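Local coordinates for protein ComZ (Thermus thermophilus, PDB 6QVI) that probably acts as a DNA receptor at the pilus tip during natural transformation, being a competence-associated pilin that carries a beta-solenoid domain, at residues S132-G144 with L466-T478. Residues are numbered along the deposited sequence; the frame is centred on the assembly and turned at random.
Sequences SDYLEQAIFAGAG and LFGSVISNQFCTT
Ile139, Phe140 and Ala141 pair in parallel with Val470, Ile471 and Ser472, the axes of strands 139-141 and 469-472 approaching to 4.8 Å, 4° from parallel. This is the rung-on-rung stacking of a beta-solenoid, here between segments more than 300 residues apart: strand 139-141, which follows strand 120-130 of the antiparallel sheet, probably the pseudopilin-like domain, in sequence, adds to strand 469-472 on one side and to strand 160-162 on the other. As parallel strands require, Phe140 bonds to the two neighbours of its partner Ile471: Phe140 N to Val470 O (2.9 Å) and Ser472 N to Phe140 O (3.1 Å), while Val470 N binds Ala138 O.

Paired residues point to the same face of the sheet. Ile139 and Val470 run side by side, Ile139 CG1 lying 3.8 Å from Val470 CG2. With CG1 beside its backbone N (chi1 -73°) and an extended chain, Ile139 carries CD1 over one face of the Phe475 ring, 4.0 Å from its centroid, in a CH-pi contact that bridges the corner at Asn473; the edge of that ring meets Val470 CG2. On the other face of the strands, Phe140 CB touches Ile471 CG1, and the Phe140 ring stacks with Tyr161.

At the corner Gly142 N makes weak bonds to the carbonyls of Ser472 and Asn473, and Gly144 N binds Asn473 O at 3.2 Å. The Asn473 amide lies against the backbone of Ala143 and Gly144; an alanine here would probably leave their N-H groups without the amide packed against them, while the Asn473 O bond remained. Across the corner, Ser472 OG donates to Gln474 O at 2.8 Å, from above the carbonyl plane.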
loop_
_atom_site.group_PDB
_atom_site.type_symbol
_atom_site.label_atom_id
_atom_site.label_comp_id
_atom_site.label_asym_id
_atom_site.label_seq_id
_atom_site.Cartn_x
_atom_site.Cartn_y
_atom_site.Cartn_z
ATOM N N SER A 132 10.456 -0.097 -4.620
ATOM C CA SER A 132 9.108 -0.540 -4.958
ATOM C C SER A 132 8.131 0.603 -4.790
ATOM O O SER A 132 7.250 0.812 -5.639
ATOM C CB SER A 132 8.672 -1.746 -4.117
ATOM O OG SER A 132 9.259 -2.947 -4.594
ATOM N N ASP A 133 8.289 1.357 -3.702
ATOM C CA ASP A 133 7.369 2.414 -3.295
ATOM C C ASP A 133 5.937 1.868 -3.194
ATOM O O ASP A 133 5.053 2.145 -4.013
ATOM C CB ASP A 133 7.471 3.622 -4.232
ATOM C CG ASP A 133 6.582 4.792 -3.790
ATOM O OD1 ASP A 133 6.134 4.787 -2.614
ATOM O OD2 ASP A 133 6.349 5.721 -4.605
ATOM N N TYR A 134 5.740 1.072 -2.146
ATOM C CA TYR A 134 4.424 0.518 -1.860
ATOM C C TYR A 134 3.433 1.663 -1.733
ATOM O O TYR A 134 3.520 2.475 -0.807
ATOM C CB TYR A 134 4.489 -0.312 -0.572
ATOM C CG TYR A 134 5.113 -1.702 -0.738
ATOM C CD1 TYR A 134 4.505 -2.667 -1.547
ATOM C CD2 TYR A 134 6.349 -2.022 -0.158
ATOM C CE1 TYR A 134 5.061 -3.932 -1.712
ATOM C CE2 TYR A 134 6.924 -3.285 -0.330
ATOM C CZ TYR A 134 6.273 -4.237 -1.113
ATOM O OH TYR A 134 6.807 -5.499 -1.305
ATOM N N LEU A 135 2.454 1.692 -2.635
ATOM C CA LEU A 135 1.501 2.794 -2.678
ATOM C C LEU A 135 0.680 2.862 -1.408
ATOM O O LEU A 135 0.265 1.833 -0.845
ATOM C CB LEU A 135 0.590 2.651 -3.892
ATOM C CG LEU A 135 1.370 2.754 -5.200
ATOM C CD1 LEU A 135 0.440 2.933 -6.379
ATOM C CD2 LEU A 135 2.365 3.935 -5.106
ATOM N N GLU A 136 0.474 4.092 -0.940
ATOM C CA GLU A 136 -0.238 4.331 0.311
ATOM C C GLU A 136 -1.299 5.393 0.070
ATOM O O GLU A 136 -0.980 6.587 0.010
ATOM C CB GLU A 136 0.706 4.731 1.436
ATOM C CG GLU A 136 1.611 3.592 1.843
ATOM C CD GLU A 136 2.347 3.874 3.128
ATOM O OE1 GLU A 136 2.225 5.010 3.641
ATOM O OE2 GLU A 136 3.034 2.951 3.632
ATOM N N GLN A 137 -2.550 4.946 -0.083
ATOM C CA GLN A 137 -3.631 5.878 -0.354
ATOM C C GLN A 137 -4.903 5.378 0.331
ATOM O O GLN A 137 -5.080 4.176 0.556
ATOM C CB GLN A 137 -3.815 6.050 -1.879
ATOM C CG GLN A 137 -4.200 4.732 -2.562
ATOM C CD GLN A 137 -3.021 3.829 -2.873
ATOM O OE1 GLN A 137 -2.055 4.252 -3.488
ATOM N NE2 GLN A 137 -3.071 2.597 -2.387
ATOM N N ALA A 138 -5.809 6.306 0.633
ATOM C CA ALA A 138 -7.068 5.867 1.213
ATOM C C ALA A 138 -7.952 5.243 0.167
ATOM O O ALA A 138 -8.719 4.321 0.479
ATOM C CB ALA A 138 -7.823 7.025 1.870
ATOM N N ILE A 139 -7.872 5.725 -1.044
ATOM C CA ILE A 139 -8.708 5.216 -2.077
ATOM C C ILE A 139 -7.979 5.032 -3.342
ATOM O O ILE A 139 -7.468 5.956 -3.869
ATOM C CB ILE A 139 -9.765 6.243 -2.425
ATOM C CG1 ILE A 139 -10.795 6.336 -1.338
ATOM C CG2 ILE A 139 -10.472 5.884 -3.700
ATOM C CD1 ILE A 139 -11.839 7.355 -1.664
ATOM N N PHE A 140 -7.967 3.825 -3.849
ATOM C CA PHE A 140 -7.339 3.569 -5.097
ATOM C C PHE A 140 -8.470 3.307 -6.026
ATOM O O PHE A 140 -9.200 2.409 -5.808
ATOM C CB PHE A 140 -6.491 2.347 -4.971
ATOM C CG PHE A 140 -5.730 2.039 -6.187
ATOM C CD1 PHE A 140 -4.404 2.250 -6.238
ATOM C CD2 PHE A 140 -6.353 1.546 -7.271
ATOM C CE1 PHE A 140 -3.692 1.966 -7.354
ATOM C CE2 PHE A 140 -5.659 1.253 -8.395
ATOM C CZ PHE A 140 -4.320 1.466 -8.439
ATOM N N ALA A 141 -8.630 4.099 -7.062
ATOM C CA ALA A 141 -9.734 3.916 -7.965
ATOM C C ALA A 141 -9.343 3.325 -9.266
ATOM O O ALA A 141 -8.289 3.575 -9.751
ATOM C CB ALA A 141 -10.434 5.210 -8.204
ATOM N N GLY A 142 -10.240 2.584 -9.870
ATOM C CA GLY A 142 -9.931 1.916 -11.095
ATOM C C GLY A 142 -10.273 2.520 -12.405
ATOM O O GLY A 142 -9.732 3.498 -12.789
ATOM N N ALA A 143 -11.191 1.901 -13.108
ATOM C CA ALA A 143 -11.525 2.360 -14.432
ATOM C C ALA A 143 -12.917 2.836 -14.682
ATOM O O ALA A 143 -13.191 3.183 -15.799
ATOM C CB ALA A 143 -11.206 1.276 -15.426
ATOM N N GLY A 144 -13.772 2.843 -13.664
ATOM C CA GLY A 144 -15.148 3.311 -13.771
ATOM C C GLY A 144 -15.979 2.711 -14.897
ATOM O O GLY A 144 -16.195 3.354 -15.937
ATOM N N LEU A 466 -14.901 4.822 6.998
ATOM C CA LEU A 466 -14.188 3.563 6.849
ATOM C C LEU A 466 -12.722 3.816 7.121
ATOM O O LEU A 466 -12.124 4.727 6.530
ATOM C CB LEU A 466 -14.370 2.976 5.457
ATOM C CG LEU A 466 -13.483 1.788 5.157
ATOM C CD1 LEU A 466 -13.761 0.645 6.138
ATOM C CD2 LEU A 466 -13.825 1.394 3.794
ATOM N N PHE A 467 -12.170 3.061 8.056
ATOM C CA PHE A 467 -10.759 3.137 8.379
ATOM C C PHE A 467 -10.050 1.938 7.792
ATOM O O PHE A 467 -10.513 0.803 7.947
ATOM C CB PHE A 467 -10.543 3.196 9.886
ATOM C CG PHE A 467 -11.419 4.192 10.585
ATOM C CD1 PHE A 467 -10.904 5.401 11.024
ATOM C CD2 PHE A 467 -12.746 3.905 10.853
ATOM C CE1 PHE A 467 -11.705 6.321 11.693
ATOM C CE2 PHE A 467 -13.552 4.823 11.529
ATOM C CZ PHE A 467 -13.024 6.029 11.950
ATOM N N GLY A 468 -8.916 2.183 7.160
ATOM C CA GLY A 468 -8.263 1.139 6.409
ATOM C C GLY A 468 -7.926 1.704 5.045
ATOM O O GLY A 468 -7.012 2.524 4.948
ATOM N N SER A 469 -8.602 1.234 3.992
ATOM C CA SER A 469 -8.367 1.693 2.624
ATOM C C SER A 469 -9.408 1.039 1.732
ATOM O O SER A 469 -9.864 -0.072 2.022
ATOM C CB SER A 469 -6.950 1.324 2.137
ATOM O OG SER A 469 -6.639 -0.010 2.524
ATOM N N VAL A 470 -9.755 1.683 0.620
ATOM C CA VAL A 470 -10.597 0.987 -0.338
ATOM C C VAL A 470 -9.861 1.004 -1.649
ATOM O O VAL A 470 -9.297 2.032 -2.035
ATOM C CB VAL A 470 -12.030 1.576 -0.453
ATOM C CG1 VAL A 470 -12.568 1.850 0.930
ATOM C CG2 VAL A 470 -12.173 2.776 -1.463
ATOM N N ILE A 471 -9.721 -0.175 -2.229
ATOM C CA ILE A 471 -9.359 -0.404 -3.617
ATOM C C ILE A 471 -10.638 -0.801 -4.329
ATOM O O ILE A 471 -11.268 -1.816 -3.989
ATOM C CB ILE A 471 -8.295 -1.514 -3.800
ATOM C CG1 ILE A 471 -7.010 -1.131 -3.069
ATOM C CG2 ILE A 471 -8.131 -1.893 -5.277
ATOM C CD1 ILE A 471 -6.103 -2.310 -2.782
ATOM N N SER A 472 -11.047 0.014 -5.290
ATOM C CA SER A 472 -12.258 -0.341 -5.992
ATOM C C SER A 472 -12.290 0.353 -7.343
ATOM O O SER A 472 -11.656 1.382 -7.558
ATOM C CB SER A 472 -13.491 0.022 -5.154
ATOM O OG SER A 472 -13.847 1.369 -5.366
ATOM N N ASN A 473 -13.102 -0.198 -8.231
ATOM C CA ASN A 473 -13.157 0.332 -9.572
ATOM C C ASN A 473 -13.949 1.619 -9.619
ATOM O O ASN A 473 -13.662 2.473 -10.473
ATOM C CB ASN A 473 -13.767 -0.715 -10.501
ATOM C CG ASN A 473 -13.578 -0.361 -11.939
ATOM O OD1 ASN A 473 -14.393 0.359 -12.527
ATOM N ND2 ASN A 473 -12.462 -0.815 -12.515
ATOM N N GLN A 474 -14.873 1.799 -8.665
ATOM C CA GLN A 474 -15.665 3.013 -8.522
ATOM C C GLN A 474 -16.029 3.200 -7.055
ATOM O O GLN A 474 -16.278 2.232 -6.333
ATOM C CB GLN A 474 -16.943 2.969 -9.347
ATOM C CG GLN A 474 -16.821 3.338 -10.801
ATOM C CD GLN A 474 -18.201 3.573 -11.434
ATOM O OE1 GLN A 474 -18.478 3.087 -12.534
ATOM N NE2 GLN A 474 -19.063 4.334 -10.740
ATOM N N PHE A 475 -16.119 4.443 -6.635
ATOM C CA PHE A 475 -16.463 4.814 -5.281
ATOM C C PHE A 475 -17.686 5.672 -5.414
ATOM O O PHE A 475 -17.764 6.472 -6.314
ATOM C CB PHE A 475 -15.338 5.615 -4.684
ATOM C CG PHE A 475 -15.541 6.018 -3.268
ATOM C CD1 PHE A 475 -16.309 7.082 -2.953
ATOM C CD2 PHE A 475 -14.896 5.370 -2.274
ATOM C CE1 PHE A 475 -16.466 7.461 -1.663
ATOM C CE2 PHE A 475 -15.050 5.740 -0.980
ATOM C CZ PHE A 475 -15.827 6.791 -0.675
ATOM N N CYS A 476 -18.652 5.486 -4.527
ATOM C CA CYS A 476 -19.901 6.206 -4.599
ATOM C C CYS A 476 -20.533 6.449 -3.247
ATOM O O CYS A 476 -20.454 5.634 -2.368
ATOM C CB CYS A 476 -20.814 5.391 -5.474
ATOM S SG CYS A 476 -22.543 5.797 -5.453
ATOM N N THR A 477 -21.150 7.602 -3.084
ATOM C CA THR A 477 -21.774 7.950 -1.826
ATOM C C THR A 477 -23.249 8.077 -2.007
ATOM O O THR A 477 -23.697 8.480 -3.038
ATOM C CB THR A 477 -21.232 9.265 -1.327
ATOM O OG1 THR A 477 -19.831 9.249 -1.501
ATOM C CG2 THR A 477 -21.485 9.410 0.111
ATOM N N THR A 478 -24.022 7.722 -1.004
ATOM C CA THR A 478 -25.450 7.801 -1.170
ATOM C C THR A 478 -26.082 8.539 -0.062
ATOM O O THR A 478 -25.502 8.659 1.006
ATOM C CB THR A 478 -26.075 6.434 -1.121
ATOM O OG1 THR A 478 -25.415 5.673 -0.116
ATOM C CG2 THR A 478 -25.946 5.783 -2.434
#